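Local atomic coordinates of putative Nitroreductase (Anabaena variabilis ATCC 29413, PDB entry 3EO7), a protein that binds flavin mononucleotide and probably acts as an FMN-dependent oxidoreductase of the nitroreductase family. Residues T337-L345 against E426-V434. Numbering follows the deposited sequence.
Sequences TRAYNGEEL and ELGRDAAAV
Tyr340 lies against the short helix 426-430, from Asp430 back to Leu427, a worked example of how one aromatic side chain can seat an extended loop on a helix. Its CB lies 3.8 Å from the CB of Asp430. CG stands anti to the carbonyl carbon (chi1 -58°), which directs the ring along this single turn, where CD2 comes 3.6 Å from the backbone N of Ala431. CE2 touches CD2 of Leu427, and this methyl sits over one ring face, 3.9 Å from the centroid, in a CH-pi contact offset toward the rim. Leu427 O lies at the ring edge, in plane. At the tip, the hydroxyl of the buried tyrosine is hydrogen-bonded to Thr506 of strand 500-508.

Two waters supply polar links between the segments. One accepts from Tyr340 N and donates to Asp430 OD2; the other donates to both Glu343 O and Asp430 O. Arg429 grips the Asp430 carboxylate side-on, NE to OD1 at 2.9 Å and NH2 to OD2 on its syn lone pair, while Arg511 forms a second salt bridge to OD2. Replacing Asp430 by alanine would probably leave both arginines without this shared carboxylate and the first water without its acceptor. Further along, Leu345 CD1 packs at 3.7 Å against CB of Ala432, the first residue of a classic beta bulge with Ala433. Leu427 also touches the bound flavin, so the Tyr340 ring backs a residue of the FMN pocket, within a domain of the nitroreductase family.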
loop_
_atom_site.group_PDB
_atom_site.type_symbol
_atom_site.label_atom_id
_atom_site.label_comp_id
_atom_site.label_asym_id
_atom_site.label_seq_id
_atom_site.Cartn_x
_atom_site.Cartn_y
_atom_site.Cartn_z
ATOM N N THR A 337 11.837 11.015 3.104
ATOM C CA THR A 337 12.985 11.745 3.632
ATOM C C THR A 337 14.300 10.966 3.484
ATOM O O THR A 337 14.396 9.802 3.831
ATOM C CB THR A 337 12.726 12.071 5.093
ATOM O OG1 THR A 337 11.417 12.647 5.199
ATOM C CG2 THR A 337 13.794 13.022 5.661
ATOM N N ARG A 338 15.309 11.643 2.948
ATOM C CA ARG A 338 16.609 11.044 2.705
ATOM C C ARG A 338 17.378 10.773 3.984
ATOM O O ARG A 338 18.034 9.742 4.096
ATOM C CB ARG A 338 17.453 11.950 1.800
ATOM C CG ARG A 338 18.872 11.408 1.512
ATOM C CD ARG A 338 19.816 12.423 0.805
ATOM N NE ARG A 338 21.016 11.747 0.289
ATOM C CZ ARG A 338 21.053 11.009 -0.826
ATOM N NH1 ARG A 338 19.953 10.825 -1.558
ATOM N NH2 ARG A 338 22.196 10.434 -1.213
ATOM N N ALA A 339 17.285 11.687 4.937
ATOM C CA ALA A 339 18.062 11.596 6.167
ATOM C C ALA A 339 17.410 12.415 7.264
ATOM O O ALA A 339 16.726 13.398 6.982
ATOM C CB ALA A 339 19.512 12.084 5.916
ATOM N N TYR A 340 17.604 11.979 8.503
ATOM C CA TYR A 340 17.099 12.658 9.683
ATOM C C TYR A 340 18.222 13.380 10.389
ATOM O O TYR A 340 19.375 13.011 10.243
ATOM C CB TYR A 340 16.469 11.673 10.680
ATOM C CG TYR A 340 15.347 10.886 10.044
ATOM C CD1 TYR A 340 14.337 11.545 9.358
ATOM C CD2 TYR A 340 15.284 9.507 10.182
ATOM C CE1 TYR A 340 13.294 10.838 8.747
ATOM C CE2 TYR A 340 14.245 8.770 9.581
ATOM C CZ TYR A 340 13.256 9.443 8.895
ATOM O OH TYR A 340 12.233 8.735 8.301
ATOM N N ASN A 341 17.863 14.405 11.154
ATOM C CA ASN A 341 18.864 15.146 11.956
ATOM C C ASN A 341 19.069 14.559 13.344
ATOM O O ASN A 341 19.898 15.053 14.116
ATOM C CB ASN A 341 18.542 16.647 12.013
ATOM C CG ASN A 341 17.249 16.965 12.730
ATOM O OD1 ASN A 341 16.657 16.109 13.386
ATOM N ND2 ASN A 341 16.796 18.214 12.604
ATOM N N GLY A 342 18.297 13.535 13.687
ATOM C CA GLY A 342 18.387 12.905 15.002
ATOM C C GLY A 342 17.579 13.591 16.089
ATOM O O GLY A 342 17.566 13.121 17.228
ATOM N N GLU A 343 16.903 14.691 15.770
ATOM C CA GLU A 343 16.088 15.371 16.763
ATOM C C GLU A 343 14.849 14.552 17.102
ATOM O O GLU A 343 14.447 13.678 16.338
ATOM C CB GLU A 343 15.685 16.768 16.305
ATOM C CG GLU A 343 16.838 17.740 16.229
ATOM C CD GLU A 343 16.400 19.139 15.741
ATOM O OE1 GLU A 343 15.300 19.288 15.131
ATOM O OE2 GLU A 343 17.183 20.089 15.955
ATOM N N GLU A 344 14.244 14.885 18.240
ATOM C CA GLU A 344 13.092 14.163 18.747
ATOM C C GLU A 344 11.743 14.595 18.183
ATOM O O GLU A 344 11.598 15.694 17.659
ATOM C CB GLU A 344 13.032 14.320 20.258
ATOM C CG GLU A 344 14.254 13.737 20.946
ATOM C CD GLU A 344 14.110 13.616 22.458
ATOM O OE1 GLU A 344 13.442 14.466 23.076
ATOM O OE2 GLU A 344 14.676 12.652 23.006
ATOM N N LEU A 345 10.795 13.650 18.206
ATOM C CA LEU A 345 9.392 13.967 17.996
ATOM C C LEU A 345 8.820 14.273 19.374
ATOM O O LEU A 345 9.360 13.816 20.390
ATOM C CB LEU A 345 8.598 12.788 17.417
ATOM C CG LEU A 345 8.342 12.765 15.916
ATOM C CD1 LEU A 345 9.566 13.081 15.106
ATOM C CD2 LEU A 345 7.674 11.426 15.550
ATOM N N GLU A 426 21.233 4.778 7.974
ATOM C CA GLU A 426 21.198 5.831 8.994
ATOM C C GLU A 426 19.771 6.246 9.321
ATOM O O GLU A 426 19.498 6.757 10.411
ATOM C CB GLU A 426 22.034 7.040 8.579
ATOM C CG GLU A 426 23.491 6.717 8.526
ATOM C CD GLU A 426 24.364 7.902 8.144
ATOM O OE1 GLU A 426 23.831 9.012 7.880
ATOM O OE2 GLU A 426 25.602 7.707 8.123
ATOM N N LEU A 427 18.843 6.047 8.399
ATOM C CA LEU A 427 17.435 6.315 8.718
ATOM C C LEU A 427 17.004 5.564 9.969
ATOM O O LEU A 427 16.273 6.107 10.778
ATOM C CB LEU A 427 16.511 5.943 7.556
ATOM C CG LEU A 427 16.565 6.853 6.327
ATOM C CD1 LEU A 427 15.850 6.157 5.108
ATOM C CD2 LEU A 427 15.967 8.252 6.565
ATOM N N GLY A 428 17.441 4.314 10.116
ATOM C CA GLY A 428 17.102 3.511 11.325
ATOM C C GLY A 428 17.825 4.025 12.567
ATOM O O GLY A 428 17.260 4.054 13.658
ATOM N N ARG A 429 19.077 4.460 12.415
ATOM C CA ARG A 429 19.805 4.979 13.541
ATOM C C ARG A 429 19.248 6.295 14.064
ATOM O O ARG A 429 19.224 6.504 15.277
ATOM C CB ARG A 429 21.259 5.233 13.154
ATOM C CG ARG A 429 22.193 5.639 14.309
ATOM C CD ARG A 429 23.554 6.068 13.769
ATOM N NE ARG A 429 23.416 7.257 12.944
ATOM C CZ ARG A 429 24.331 7.737 12.112
ATOM N NH1 ARG A 429 25.516 7.144 11.983
ATOM N NH2 ARG A 429 24.047 8.819 11.401
ATOM N N ASP A 430 18.875 7.195 13.147
ATOM C CA ASP A 430 18.522 8.580 13.479
ATOM C C ASP A 430 17.049 8.886 13.658
ATOM O O ASP A 430 16.699 9.989 14.071
ATOM C CB ASP A 430 19.099 9.510 12.403
ATOM C CG ASP A 430 20.625 9.433 12.318
ATOM O OD1 ASP A 430 21.259 9.133 13.345
ATOM O OD2 ASP A 430 21.163 9.613 11.206
ATOM N N ALA A 431 16.202 7.915 13.324
ATOM C CA ALA A 431 14.773 8.019 13.538
ATOM C C ALA A 431 14.445 8.303 15.023
ATOM O O ALA A 431 15.126 7.813 15.940
ATOM C CB ALA A 431 14.102 6.709 13.127
ATOM N N ALA A 432 13.375 9.051 15.214
ATOM C CA ALA A 432 12.791 9.290 16.522
ATOM C C ALA A 432 12.003 8.032 16.930
ATOM O O ALA A 432 11.972 7.656 18.103
ATOM C CB ALA A 432 11.858 10.545 16.479
ATOM N N ALA A 433 11.320 7.421 15.960
ATOM C CA ALA A 433 10.521 6.212 16.188
ATOM C C ALA A 433 10.493 5.401 14.902
ATOM O O ALA A 433 10.555 5.953 13.790
ATOM C CB ALA A 433 9.102 6.564 16.604
ATOM N N VAL A 434 10.355 4.101 15.067
ATOM C CA VAL A 434 10.331 3.177 13.935
ATOM C C VAL A 434 9.147 2.243 14.136
ATOM O O VAL A 434 9.060 1.557 15.171
ATOM C CB VAL A 434 11.636 2.418 13.799
ATOM C CG1 VAL A 434 11.535 1.440 12.575
ATOM C CG2 VAL A 434 12.852 3.379 13.620
HETATM O O HOH W 1 19.167 9.523 8.669
HETATM O O HOH W 2 15.226 12.501 13.812
#